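PDB 6GT9: putative sugar binding protein from Geobacillus stearothermophilus, which binds galactose and probably glucose, and probably serves as the sugar-binding protein of a three-component sensing system linked to galactan utilization. Local coordinates for residues 160-163 with 167-170; 173-178 with 216-221; 189-194 with 201-206; 36-39 with 44-47; 66-69 with 74-77. One frame throughout, in Å; residues are numbered along the deposited sequence.

Contact 1: residues 160-163 with 167-170; sequences TGSL and HQQL. With GAL (beta-D-galactopyranose), chain E.
Gln168 reaches from helix 166-179 back to the loop leaving strand 154-160, and its carboxamide oxygen carries the buried half of this contact. Gly161 N donates to Gln168 OE1 over 2.7 Å, with an N-H...O angle of 153° and the donor somewhat tilted from the carbonyl plane. The same OE1 is hydrogen-bonded to Thr220 OG1, while a weak approach from Thr160 OG1 at 3.3 Å is not settled, since that hydroxyl also pairs with Thr220. A bend at chi2 (-58°) folds the Gln168 chain so that OE1 faces the loop, while Gln168 NE2 lies over the centre of the His167 ring, 3.5 Å above its plane. Packing is close here: Gln168 CB sits 3.3 Å from Ser162 O. The outer side is thinner and exposed. There Gln169, extended beyond CG, places NE2 2.7 Å from Leu163 O in a nearly straight bond (171°), with the oxygen almost in the plane of the amide, while the Leu163 side chain sets out away from the helix. With Gln168 cut back to an alanine, Gly161 N would probably be left without this acceptor and the His167 ring without the amide over one face. His167 NE2 in turn donates to O3 of the galactose at 3.2 Å, and weakly to O4. The chemistry thus implies a second-shell role: one amide satisfies a buried backbone N-H with its oxygen and backs a sugar-binding imidazole with its nitrogen.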
# COMPACT_ATOMS: atom_id res chain seq x y z
N THR A 160 6.30 3.73 8.91
CA THR A 160 5.72 2.63 8.16
C THR A 160 4.30 2.40 8.65
O THR A 160 3.96 2.71 9.80
CB THR A 160 6.60 1.36 8.29
OG1 THR A 160 6.16 0.35 7.37
CG2 THR A 160 6.56 0.80 9.71
N GLY A 161 3.45 1.87 7.77
CA GLY A 161 2.06 1.66 8.14
C GLY A 161 1.90 0.74 9.34
O GLY A 161 1.08 1.00 10.23
N SER A 162 2.67 -0.34 9.38
CA SER A 162 2.70 -1.27 10.51
C SER A 162 3.90 -2.18 10.33
O SER A 162 4.41 -2.34 9.23
CB SER A 162 1.41 -2.09 10.62
OG SER A 162 1.22 -2.92 9.49
N LEU A 163 4.34 -2.79 11.44
CA LEU A 163 5.48 -3.70 11.41
C LEU A 163 5.09 -5.12 11.02
O LEU A 163 5.99 -5.94 10.79
CB LEU A 163 6.16 -3.73 12.77
CG LEU A 163 6.75 -2.39 13.20
CD1 LEU A 163 7.24 -2.45 14.64
CD2 LEU A 163 7.87 -1.99 12.26
N HIS A 167 3.21 -5.88 2.94
CA HIS A 167 3.70 -4.90 1.97
C HIS A 167 4.56 -3.83 2.64
O HIS A 167 5.54 -3.36 2.04
CB HIS A 167 2.55 -4.24 1.19
CG HIS A 167 1.53 -3.52 2.04
ND1 HIS A 167 1.19 -3.91 3.32
CD2 HIS A 167 0.70 -2.50 1.73
CE1 HIS A 167 0.23 -3.13 3.77
NE2 HIS A 167 -0.09 -2.27 2.82
N GLN A 168 4.22 -3.47 3.87
CA GLN A 168 5.05 -2.54 4.63
C GLN A 168 6.40 -3.15 4.94
O GLN A 168 7.44 -2.49 4.79
CB GLN A 168 4.32 -2.15 5.92
CG GLN A 168 2.99 -1.46 5.66
CD GLN A 168 3.16 -0.21 4.81
OE1 GLN A 168 3.61 0.82 5.31
NE2 GLN A 168 2.82 -0.31 3.53
N GLN A 169 6.42 -4.41 5.39
CA GLN A 169 7.69 -5.07 5.66
C GLN A 169 8.57 -5.10 4.42
O GLN A 169 9.78 -4.84 4.49
CB GLN A 169 7.45 -6.49 6.17
CG GLN A 169 6.95 -6.58 7.61
CD GLN A 169 6.49 -7.99 7.97
OE1 GLN A 169 6.51 -8.89 7.13
NE2 GLN A 169 6.06 -8.18 9.21
N LEU A 170 7.97 -5.40 3.26
CA LEU A 170 8.76 -5.52 2.05
C LEU A 170 9.32 -4.17 1.59
O LEU A 170 10.45 -4.10 1.12
CB LEU A 170 7.93 -6.18 0.94
CG LEU A 170 7.66 -7.68 1.08
CD1 LEU A 170 6.67 -8.14 -0.00
CD2 LEU A 170 8.94 -8.49 0.97
C1 GAL E . -0.58 2.45 0.45
C2 GAL E . -0.79 0.95 0.52
C3 GAL E . -2.23 0.60 0.94
C4 GAL E . -2.57 1.28 2.26
C5 GAL E . -2.27 2.77 2.19
C6 GAL E . -2.42 3.46 3.54
O1 GAL E . 0.76 2.73 0.09
O2 GAL E . -0.54 0.34 -0.75
O3 GAL E . -2.33 -0.77 1.17
O4 GAL E . -1.81 0.69 3.33
O5 GAL E . -0.89 3.05 1.72
O6 GAL E . -2.51 4.86 3.38

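Contact 2: residues 173-178 with 216-221; sequences RGFEDA and AFYGTS. With GAL (beta-D-galactopyranose), chain E.
Asp177 OD1, on helix 166-179, is gripped by two arginines: Arg173 NE, one turn earlier, reaches it in a salt bridge at 3.3 Å with an N-H...O angle of 152°, and Arg180 NH1 forms a second. The contact with strand 216-219 is made by Phe175 of the same helix, which covers one face of the Tyr218 ring. The two rings form an offset stack, with centroids 4.2 Å apart and planes inclined by only 16°, and the side chains run past each other in opposite directions. Overlap is partial: Tyr218 CD2 stands over the rim of the phenylalanine ring, and Tyr218 CE2 comes within 3.3 Å of Phe175 CB. In both residues CG is anti to the backbone N (chi1 176° for Phe175), which carries each ring out toward the other element. On the opposite face of the tyrosine ring lies Thr220 CG2, 3.4 Å above the plane. The phenol is not left without a polar mate in this buried setting, because Tyr218 OH is hydrogen-bonded to Arg171 O. Beyond the strand, Ser221 CB touches the galactose at O5, 3.4 Å away. Val156, Ile187 and Leu146 also border Phe175, so the stack lies between helix and sheet, as in the layered alpha/beta lobes of periplasmic binding proteins, where loops after the strands line the sugar cleft.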
# COMPACT_ATOMS: atom_id res chain seq x y z
N ARG A 173 12.18 -3.38 3.89
CA ARG A 173 13.31 -4.27 3.67
C ARG A 173 14.02 -3.96 2.35
O ARG A 173 15.26 -4.01 2.29
CB ARG A 173 12.85 -5.73 3.72
CG ARG A 173 13.98 -6.74 3.60
CD ARG A 173 14.97 -6.56 4.73
NE ARG A 173 16.27 -7.15 4.41
CZ ARG A 173 16.56 -8.44 4.57
NH1 ARG A 173 15.64 -9.28 5.04
NH2 ARG A 173 17.76 -8.89 4.24
N GLY A 174 13.26 -3.64 1.30
CA GLY A 174 13.89 -3.25 0.05
C GLY A 174 14.66 -1.94 0.16
O GLY A 174 15.74 -1.79 -0.43
N PHE A 175 14.11 -0.98 0.89
CA PHE A 175 14.82 0.27 1.15
C PHE A 175 16.15 0.00 1.84
O PHE A 175 17.20 0.51 1.42
CB PHE A 175 13.94 1.17 2.02
CG PHE A 175 14.60 2.46 2.45
CD1 PHE A 175 15.33 2.52 3.64
CD2 PHE A 175 14.45 3.62 1.70
CE1 PHE A 175 15.92 3.71 4.05
CE2 PHE A 175 15.05 4.82 2.11
CZ PHE A 175 15.78 4.86 3.29
N GLU A 176 16.12 -0.80 2.90
CA GLU A 176 17.32 -1.10 3.67
C GLU A 176 18.38 -1.79 2.82
O GLU A 176 19.57 -1.46 2.91
CB GLU A 176 16.93 -1.95 4.88
CG GLU A 176 16.13 -1.17 5.93
CD GLU A 176 15.52 -2.06 7.00
OE1 GLU A 176 15.43 -3.29 6.78
OE2 GLU A 176 15.11 -1.53 8.06
N ASP A 177 17.96 -2.74 1.98
CA ASP A 177 18.93 -3.40 1.09
C ASP A 177 19.55 -2.40 0.12
O ASP A 177 20.74 -2.49 -0.20
CB ASP A 177 18.26 -4.54 0.33
CG ASP A 177 17.88 -5.71 1.22
OD1 ASP A 177 18.42 -5.81 2.34
OD2 ASP A 177 17.06 -6.55 0.79
N ALA A 178 18.75 -1.44 -0.36
CA ALA A 178 19.24 -0.52 -1.38
C ALA A 178 20.26 0.47 -0.81
O ALA A 178 21.21 0.84 -1.51
CB ALA A 178 18.08 0.24 -2.02
N ALA A 216 16.34 13.08 7.32
CA ALA A 216 15.69 12.39 6.21
C ALA A 216 14.59 11.48 6.75
O ALA A 216 14.80 10.76 7.73
CB ALA A 216 16.70 11.58 5.39
N PHE A 217 13.43 11.50 6.09
CA PHE A 217 12.32 10.62 6.42
C PHE A 217 11.94 9.78 5.21
O PHE A 217 12.00 10.26 4.07
CB PHE A 217 11.07 11.39 6.85
CG PHE A 217 11.13 11.92 8.26
CD1 PHE A 217 11.69 13.16 8.52
CD2 PHE A 217 10.59 11.19 9.31
CE1 PHE A 217 11.71 13.67 9.82
CE2 PHE A 217 10.62 11.69 10.62
CZ PHE A 217 11.18 12.93 10.87
N TYR A 218 11.54 8.54 5.47
CA TYR A 218 11.02 7.61 4.47
C TYR A 218 9.67 7.10 4.97
O TYR A 218 9.63 6.43 6.01
CB TYR A 218 11.98 6.45 4.24
CG TYR A 218 11.46 5.27 3.45
CD1 TYR A 218 10.71 5.45 2.29
CD2 TYR A 218 11.77 3.97 3.82
CE1 TYR A 218 10.26 4.37 1.53
CE2 TYR A 218 11.33 2.88 3.08
CZ TYR A 218 10.59 3.09 1.93
OH TYR A 218 10.16 2.00 1.19
N GLY A 219 8.60 7.41 4.26
CA GLY A 219 7.26 6.90 4.59
C GLY A 219 6.88 5.81 3.61
O GLY A 219 7.16 5.92 2.41
N THR A 220 6.27 4.74 4.12
CA THR A 220 6.04 3.57 3.28
C THR A 220 4.58 3.33 2.94
O THR A 220 4.27 2.32 2.31
CB THR A 220 6.62 2.30 3.92
OG1 THR A 220 5.90 1.97 5.12
CG2 THR A 220 8.10 2.52 4.27
N SER A 221 3.67 4.22 3.36
CA SER A 221 2.27 4.10 3.00
C SER A 221 1.74 5.49 2.68
O SER A 221 2.42 6.49 2.89
CB SER A 221 1.47 3.39 4.10
OG SER A 221 1.36 4.18 5.28
C1 GAL E . -0.58 2.45 0.45
C2 GAL E . -0.79 0.95 0.52
C3 GAL E . -2.23 0.60 0.94
C4 GAL E . -2.57 1.28 2.26
C5 GAL E . -2.27 2.77 2.19
C6 GAL E . -2.42 3.46 3.54
O1 GAL E . 0.76 2.73 0.09
O2 GAL E . -0.54 0.34 -0.75
O3 GAL E . -2.33 -0.77 1.17
O4 GAL E . -1.81 0.69 3.33
O5 GAL E . -0.89 3.05 1.72
O6 GAL E . -2.51 4.86 3.38

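Contact 3: residues 189-194 with 201-206; sequences AIEESH and AEKAYT
Strand 185-192 and helix 197-210 are consecutive elements of an alpha/beta lobe, and this contact closes the short connection between them at the sheet margin, 185-192 being an outermost strand. Lys203 carries it. Its chain, bent at chi2 (-56°) and chi4 (-51°), lies along the strand end: CG is 3.4 Å from Glu192 O, and CE is 3.5 Å from the same oxygen. From there Lys203 NZ makes a weak hydrogen bond to Glu192 O at 3.3 Å. Glu191 meets the lysine at about a right angle, with Glu191 CB 4.0 Å from Lys203 CD. Its carboxylate does not close a salt bridge, as Glu191 OE1 and Lys203 NZ remain 5.4 Å apart. The Glu192 side chain departs from the helix, and its OE2 accepts from Leu163 N. One turn of the helix is tied locally by Thr206 OG1 donating to Lys203 O over 3.0 Å. A methionine replacing Lys203 would probably keep much of the aliphatic packing but leave Glu192 O without this donor. The chemistry implies a contact made mainly by methylenes lying against backbone and CB, with the ammonium adding a weak bond and, probably, some longer-range attraction to Glu191.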
# COMPACT_ATOMS: atom_id res chain seq x y z
N ALA A 189 15.64 5.27 13.36
CA ALA A 189 14.32 5.13 13.95
C ALA A 189 13.37 4.55 12.91
O ALA A 189 13.46 4.88 11.72
CB ALA A 189 13.81 6.49 14.45
N ILE A 190 12.49 3.66 13.37
CA ILE A 190 11.39 3.10 12.58
C ILE A 190 10.16 3.11 13.48
O ILE A 190 10.19 2.52 14.57
CB ILE A 190 11.69 1.67 12.08
CG1 ILE A 190 13.03 1.63 11.34
CG2 ILE A 190 10.57 1.14 11.20
CD1 ILE A 190 13.42 0.26 10.80
N GLU A 191 9.09 3.79 13.05
CA GLU A 191 7.86 3.91 13.83
C GLU A 191 6.65 3.62 12.96
O GLU A 191 6.67 3.79 11.74
CB GLU A 191 7.72 5.30 14.46
CG GLU A 191 8.91 5.72 15.34
CD GLU A 191 8.91 5.05 16.71
OE1 GLU A 191 7.88 4.45 17.09
OE2 GLU A 191 9.95 5.13 17.41
N GLU A 192 5.57 3.19 13.62
CA GLU A 192 4.31 2.82 12.96
C GLU A 192 3.32 3.97 13.00
O GLU A 192 3.14 4.62 14.03
CB GLU A 192 3.69 1.61 13.64
CG GLU A 192 4.56 0.37 13.59
CD GLU A 192 3.95 -0.78 14.37
OE1 GLU A 192 4.17 -0.85 15.60
OE2 GLU A 192 3.25 -1.61 13.75
N SER A 193 2.64 4.19 11.88
CA SER A 193 1.63 5.24 11.77
C SER A 193 0.20 4.71 11.84
O SER A 193 -0.73 5.51 11.96
CB SER A 193 1.80 6.01 10.46
OG SER A 193 1.47 5.16 9.36
N HIS A 194 0.00 3.39 11.73
CA HIS A 194 -1.34 2.81 11.63
C HIS A 194 -2.17 3.50 10.54
O HIS A 194 -3.38 3.72 10.68
CB HIS A 194 -2.03 2.81 12.99
CG HIS A 194 -1.27 2.02 14.01
ND1 HIS A 194 -0.50 2.61 14.99
CD2 HIS A 194 -1.07 0.69 14.12
CE1 HIS A 194 0.10 1.67 15.70
NE2 HIS A 194 -0.23 0.50 15.19
N ALA A 201 2.16 12.05 11.86
CA ALA A 201 2.65 13.32 12.38
C ALA A 201 3.13 13.19 13.83
O ALA A 201 4.20 13.72 14.18
CB ALA A 201 1.56 14.39 12.29
N GLU A 202 2.35 12.51 14.68
CA GLU A 202 2.77 12.32 16.07
C GLU A 202 4.11 11.61 16.14
O GLU A 202 5.01 12.03 16.87
CB GLU A 202 1.70 11.54 16.85
CG GLU A 202 0.43 12.34 17.10
CD GLU A 202 -0.72 11.51 17.69
OE1 GLU A 202 -1.70 12.12 18.17
OE2 GLU A 202 -0.65 10.25 17.67
N LYS A 203 4.27 10.54 15.36
CA LYS A 203 5.53 9.81 15.36
C LYS A 203 6.68 10.67 14.85
O LYS A 203 7.78 10.63 15.40
CB LYS A 203 5.39 8.53 14.52
CG LYS A 203 4.45 7.50 15.14
CD LYS A 203 4.89 7.15 16.56
CE LYS A 203 4.15 5.93 17.09
NZ LYS A 203 2.71 6.10 16.91
N ALA A 204 6.44 11.46 13.80
CA ALA A 204 7.50 12.33 13.28
C ALA A 204 7.99 13.29 14.35
O ALA A 204 9.20 13.49 14.51
CB ALA A 204 7.00 13.12 12.08
N TYR A 205 7.05 13.87 15.10
CA TYR A 205 7.41 14.83 16.15
C TYR A 205 8.26 14.18 17.23
O TYR A 205 9.33 14.68 17.58
CB TYR A 205 6.14 15.45 16.72
CG TYR A 205 6.37 16.42 17.86
CD1 TYR A 205 6.64 17.76 17.62
CD2 TYR A 205 6.30 15.99 19.18
CE1 TYR A 205 6.84 18.64 18.66
CE2 TYR A 205 6.50 16.86 20.23
CZ TYR A 205 6.77 18.18 19.96
OH TYR A 205 6.98 19.06 21.00
N THR A 206 7.81 13.03 17.76
CA THR A 206 8.59 12.35 18.79
C THR A 206 9.94 11.87 18.27
O THR A 206 10.92 11.85 19.03
CB THR A 206 7.79 11.18 19.38
OG1 THR A 206 7.53 10.22 18.36
CG2 THR A 206 6.46 11.67 19.93

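Contact 4: residues 36-39 with 44-47; sequences VPEE and YWRL. With GAL (beta-D-galactopyranose), chain E.
The backbones of 36-39 and 44-47 come nearest at Pro37 and Trp45, whose CA atoms are 6.0 Å apart where the loop after strand 32-36 turns past the first turns of helix 43-59. The Trp45 indole fills the interval. Pro37 lies over one of its faces, and its CA makes a CH-pi contact 3.9 Å from the centroid of the six-membered ring, 21° off the normal. Pro37 CB adds an apolar touch to Trp45 CE3 at 3.5 Å, while Glu38 N stands over the same face. The opposite face is met by Tyr44 CD1, 3.9 Å above the plane, so the indole is held between the loop and its neighbour in the helix. With CG anti to the backbone N (chi1 -174°) and the chain extended beyond it, Glu38 passes the pyrrole side of the indole, its CB 3.5 Å from Trp45 NE1, and delivers its carboxylate to the sugar. Glu38 OE1 accepts from galactose O4 at 2.6 Å and lies 3.1 Å from O3, which Trp45 NE1 also approaches; Gln94 NE2 bonds to OE1. The Tyr44 ring lies flat against the galactose, whose C1 is 3.9 Å above its centre, and Asn42 ND2 and Asp119 OD2 bond the sugar. A carboxylate accepting from sugar hydroxyls beside an aromatic ring against the sugar's face is characteristic of sugar sites in periplasmic binding proteins.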
# COMPACT_ATOMS: atom_id res chain seq x y z
N VAL A 36 -12.17 -6.38 -0.30
CA VAL A 36 -11.93 -6.05 1.10
C VAL A 36 -10.72 -5.12 1.16
O VAL A 36 -9.60 -5.55 0.83
CB VAL A 36 -11.69 -7.31 1.94
CG1 VAL A 36 -11.44 -6.92 3.39
CG2 VAL A 36 -12.88 -8.26 1.82
N PRO A 37 -10.89 -3.85 1.53
CA PRO A 37 -9.74 -2.96 1.68
C PRO A 37 -9.10 -3.10 3.06
O PRO A 37 -9.67 -3.69 3.98
CB PRO A 37 -10.36 -1.58 1.52
CG PRO A 37 -11.69 -1.75 2.22
CD PRO A 37 -12.15 -3.15 1.81
N GLU A 38 -7.90 -2.55 3.19
CA GLU A 38 -7.24 -2.52 4.49
C GLU A 38 -8.06 -1.71 5.48
O GLU A 38 -8.15 -2.06 6.66
CB GLU A 38 -5.83 -1.94 4.35
CG GLU A 38 -4.96 -1.97 5.60
CD GLU A 38 -3.51 -1.61 5.27
OE1 GLU A 38 -3.23 -1.34 4.08
OE2 GLU A 38 -2.65 -1.58 6.19
N GLU A 39 -8.69 -0.63 5.01
CA GLU A 39 -9.47 0.27 5.84
C GLU A 39 -10.47 0.98 4.94
O GLU A 39 -10.08 1.51 3.89
CB GLU A 39 -8.57 1.29 6.56
CG GLU A 39 -9.29 2.11 7.66
CD GLU A 39 -8.32 3.01 8.41
OE1 GLU A 39 -8.22 4.21 8.07
OE2 GLU A 39 -7.63 2.50 9.32
N TYR A 44 -6.47 5.98 -0.23
CA TYR A 44 -5.87 5.16 -1.27
C TYR A 44 -6.80 4.00 -1.65
O TYR A 44 -7.02 3.72 -2.84
CB TYR A 44 -4.50 4.66 -0.80
CG TYR A 44 -3.86 3.58 -1.66
CD1 TYR A 44 -4.19 2.24 -1.50
CD2 TYR A 44 -2.88 3.89 -2.62
CE1 TYR A 44 -3.61 1.25 -2.28
CE2 TYR A 44 -2.29 2.91 -3.40
CZ TYR A 44 -2.66 1.58 -3.22
OH TYR A 44 -2.10 0.57 -3.97
N TRP A 45 -7.38 3.34 -0.64
CA TRP A 45 -8.28 2.22 -0.91
C TRP A 45 -9.57 2.65 -1.60
O TRP A 45 -10.18 1.85 -2.33
CB TRP A 45 -8.54 1.46 0.39
CG TRP A 45 -7.46 0.49 0.58
CD1 TRP A 45 -6.37 0.62 1.37
CD2 TRP A 45 -7.29 -0.72 -0.15
NE1 TRP A 45 -5.54 -0.46 1.22
CE2 TRP A 45 -6.07 -1.30 0.28
CE3 TRP A 45 -8.06 -1.39 -1.11
CZ2 TRP A 45 -5.61 -2.51 -0.22
CZ3 TRP A 45 -7.60 -2.60 -1.59
CH2 TRP A 45 -6.39 -3.15 -1.14
N ARG A 46 -10.01 3.89 -1.40
CA ARG A 46 -11.16 4.36 -2.16
C ARG A 46 -10.82 4.53 -3.64
O ARG A 46 -11.69 4.39 -4.50
CB ARG A 46 -11.69 5.67 -1.56
CG ARG A 46 -12.43 5.52 -0.23
CD ARG A 46 -13.81 4.86 -0.38
NE ARG A 46 -14.60 4.95 0.85
CZ ARG A 46 -15.74 4.30 1.08
NH1 ARG A 46 -16.25 3.49 0.16
NH2 ARG A 46 -16.38 4.46 2.23
N LEU A 47 -9.56 4.83 -3.96
CA LEU A 47 -9.13 4.84 -5.35
C LEU A 47 -9.15 3.44 -5.94
O LEU A 47 -9.57 3.25 -7.09
CB LEU A 47 -7.73 5.44 -5.48
CG LEU A 47 -7.61 6.96 -5.43
CD1 LEU A 47 -6.15 7.38 -5.68
CD2 LEU A 47 -8.54 7.60 -6.44
C1 GAL E . -0.58 2.45 0.45
C2 GAL E . -0.79 0.95 0.52
C3 GAL E . -2.23 0.60 0.94
C4 GAL E . -2.57 1.28 2.26
C5 GAL E . -2.27 2.77 2.19
C6 GAL E . -2.42 3.46 3.54
O1 GAL E . 0.76 2.73 0.09
O2 GAL E . -0.54 0.34 -0.75
O3 GAL E . -2.33 -0.77 1.17
O4 GAL E . -1.81 0.69 3.33
O5 GAL E . -0.89 3.05 1.72
O6 GAL E . -2.51 4.86 3.38

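Contact 5: residues 66-69 with 74-77; sequences IGPR and DEHL
The imidazole of His76 and the pyrrolidine of Pro68 are the ring-shaped groups here, and they do not stack. Pro68 CG approaches the histidine obliquely, and its nearest side-chain atom there is His76 CB, at 4.2 Å. Phe101 meets the imidazole edge-to-face, and His76 NE2 is hydrogen-bonded to Thr93 OG1, which helps to fix the rotation of the ring.

Most of the contact is made by the proline against the helix backbone and one neighbouring side chain. Pro68 CG stands 3.9 Å from His76 N, and Pro68 CB lies 3.7 Å from Glu75 CG. Glu75 CG is anti to the backbone N (chi1 177°), which brings this methylene against the pyrrolidine; a bend at chi2 (66°) then turns the carboxylate along the loop. There a water joins the two segments: it donates to Glu75 OE2 over 2.8 Å and accepts from Arg69 N over 3.2 Å. Glu75 OE2 also forms a salt bridge with Arg78, one turn further along the helix, so this oxygen serves both the loop and its own helix. Direct contact across the segments is therefore apolar, and the polar link runs through solvent at the partly exposed glutamate.

The loop 66-69 follows strand 62-65, an outermost strand of the parallel sheet, and leads into helix 73-85. Pro68 also packs on Ile79 of that helix, while its backbone is hydrogen-bonded to that of Leu40. His76 touches Val36 of strand 32-36, and Leu77 leans on helix 98-110.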
# COMPACT_ATOMS: atom_id res chain seq x y z
N ILE A 66 -16.34 -4.07 1.16
CA ILE A 66 -16.62 -4.40 2.56
C ILE A 66 -15.29 -4.52 3.29
O ILE A 66 -14.47 -5.37 2.94
CB ILE A 66 -17.41 -5.70 2.72
CG1 ILE A 66 -18.66 -5.71 1.83
CG2 ILE A 66 -17.80 -5.90 4.17
CD1 ILE A 66 -19.32 -7.05 1.74
N GLY A 67 -15.10 -3.72 4.34
CA GLY A 67 -13.84 -3.68 5.03
C GLY A 67 -13.93 -3.06 6.42
O GLY A 67 -14.94 -2.47 6.80
N PRO A 68 -12.86 -3.22 7.19
CA PRO A 68 -12.84 -2.65 8.55
C PRO A 68 -12.93 -1.14 8.54
O PRO A 68 -12.31 -0.46 7.72
CB PRO A 68 -11.49 -3.12 9.12
CG PRO A 68 -11.00 -4.22 8.17
CD PRO A 68 -11.61 -3.92 6.84
N ARG A 69 -13.69 -0.59 9.48
CA ARG A 69 -13.68 0.86 9.62
C ARG A 69 -12.32 1.35 10.09
O ARG A 69 -11.89 2.44 9.71
CB ARG A 69 -14.77 1.33 10.58
CG ARG A 69 -15.04 2.84 10.51
CD ARG A 69 -15.96 3.24 11.62
NE ARG A 69 -16.90 2.16 11.82
CZ ARG A 69 -17.39 1.80 12.99
NH1 ARG A 69 -17.04 2.45 14.09
NH2 ARG A 69 -18.24 0.77 13.06
N ASP A 74 -7.64 -8.97 12.87
CA ASP A 74 -8.75 -9.86 13.22
C ASP A 74 -10.04 -9.44 12.55
O ASP A 74 -10.79 -10.29 12.05
CB ASP A 74 -8.94 -9.90 14.74
CG ASP A 74 -7.81 -10.63 15.45
OD1 ASP A 74 -7.14 -11.46 14.79
OD2 ASP A 74 -7.59 -10.37 16.65
N GLU A 75 -10.34 -8.14 12.53
CA GLU A 75 -11.56 -7.69 11.87
C GLU A 75 -11.51 -7.98 10.37
O GLU A 75 -12.51 -8.41 9.77
CB GLU A 75 -11.77 -6.20 12.13
CG GLU A 75 -12.96 -5.57 11.44
CD GLU A 75 -14.30 -6.08 11.94
OE1 GLU A 75 -14.36 -6.86 12.93
OE2 GLU A 75 -15.32 -5.68 11.32
N HIS A 76 -10.35 -7.76 9.76
CA HIS A 76 -10.13 -8.09 8.35
C HIS A 76 -10.41 -9.56 8.08
O HIS A 76 -11.10 -9.91 7.12
CB HIS A 76 -8.68 -7.72 8.00
CG HIS A 76 -8.43 -7.52 6.53
ND1 HIS A 76 -7.54 -6.58 6.06
CD2 HIS A 76 -8.91 -8.16 5.44
CE1 HIS A 76 -7.50 -6.63 4.74
NE2 HIS A 76 -8.32 -7.58 4.34
N LEU A 77 -9.89 -10.43 8.92
CA LEU A 77 -10.11 -11.82 8.75
C LEU A 77 -11.56 -12.22 9.00
O LEU A 77 -12.03 -13.14 8.43
CB LEU A 77 -9.21 -12.65 9.62
CG LEU A 77 -7.74 -12.52 9.36
CD1 LEU A 77 -6.98 -13.29 10.40
CD2 LEU A 77 -7.37 -12.96 7.96
O HOH W 1 -15.13 -2.90 11.10

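How the contacts relate
From the N terminus, contact 4 comes first, closing the turn between strand 32-36 and helix 43-59; contact 5 closes the next strand-to-helix turn, and the two touch where Val36 and Pro37 pack against His76 and Ile66. Both belong to the lobe with the parallel sheet. In the mixed-sheet lobe, contact 1 closes the turn after strand 154-160. Contact 2 then spans a longer excursion from helix 166-179 to strand 216-219, and contact 3 closes its own small loop within that span. Contacts 1, 2 and 4 all reach galactose, bringing both lobes to one sugar; contacts 3 and 5 lie farther out.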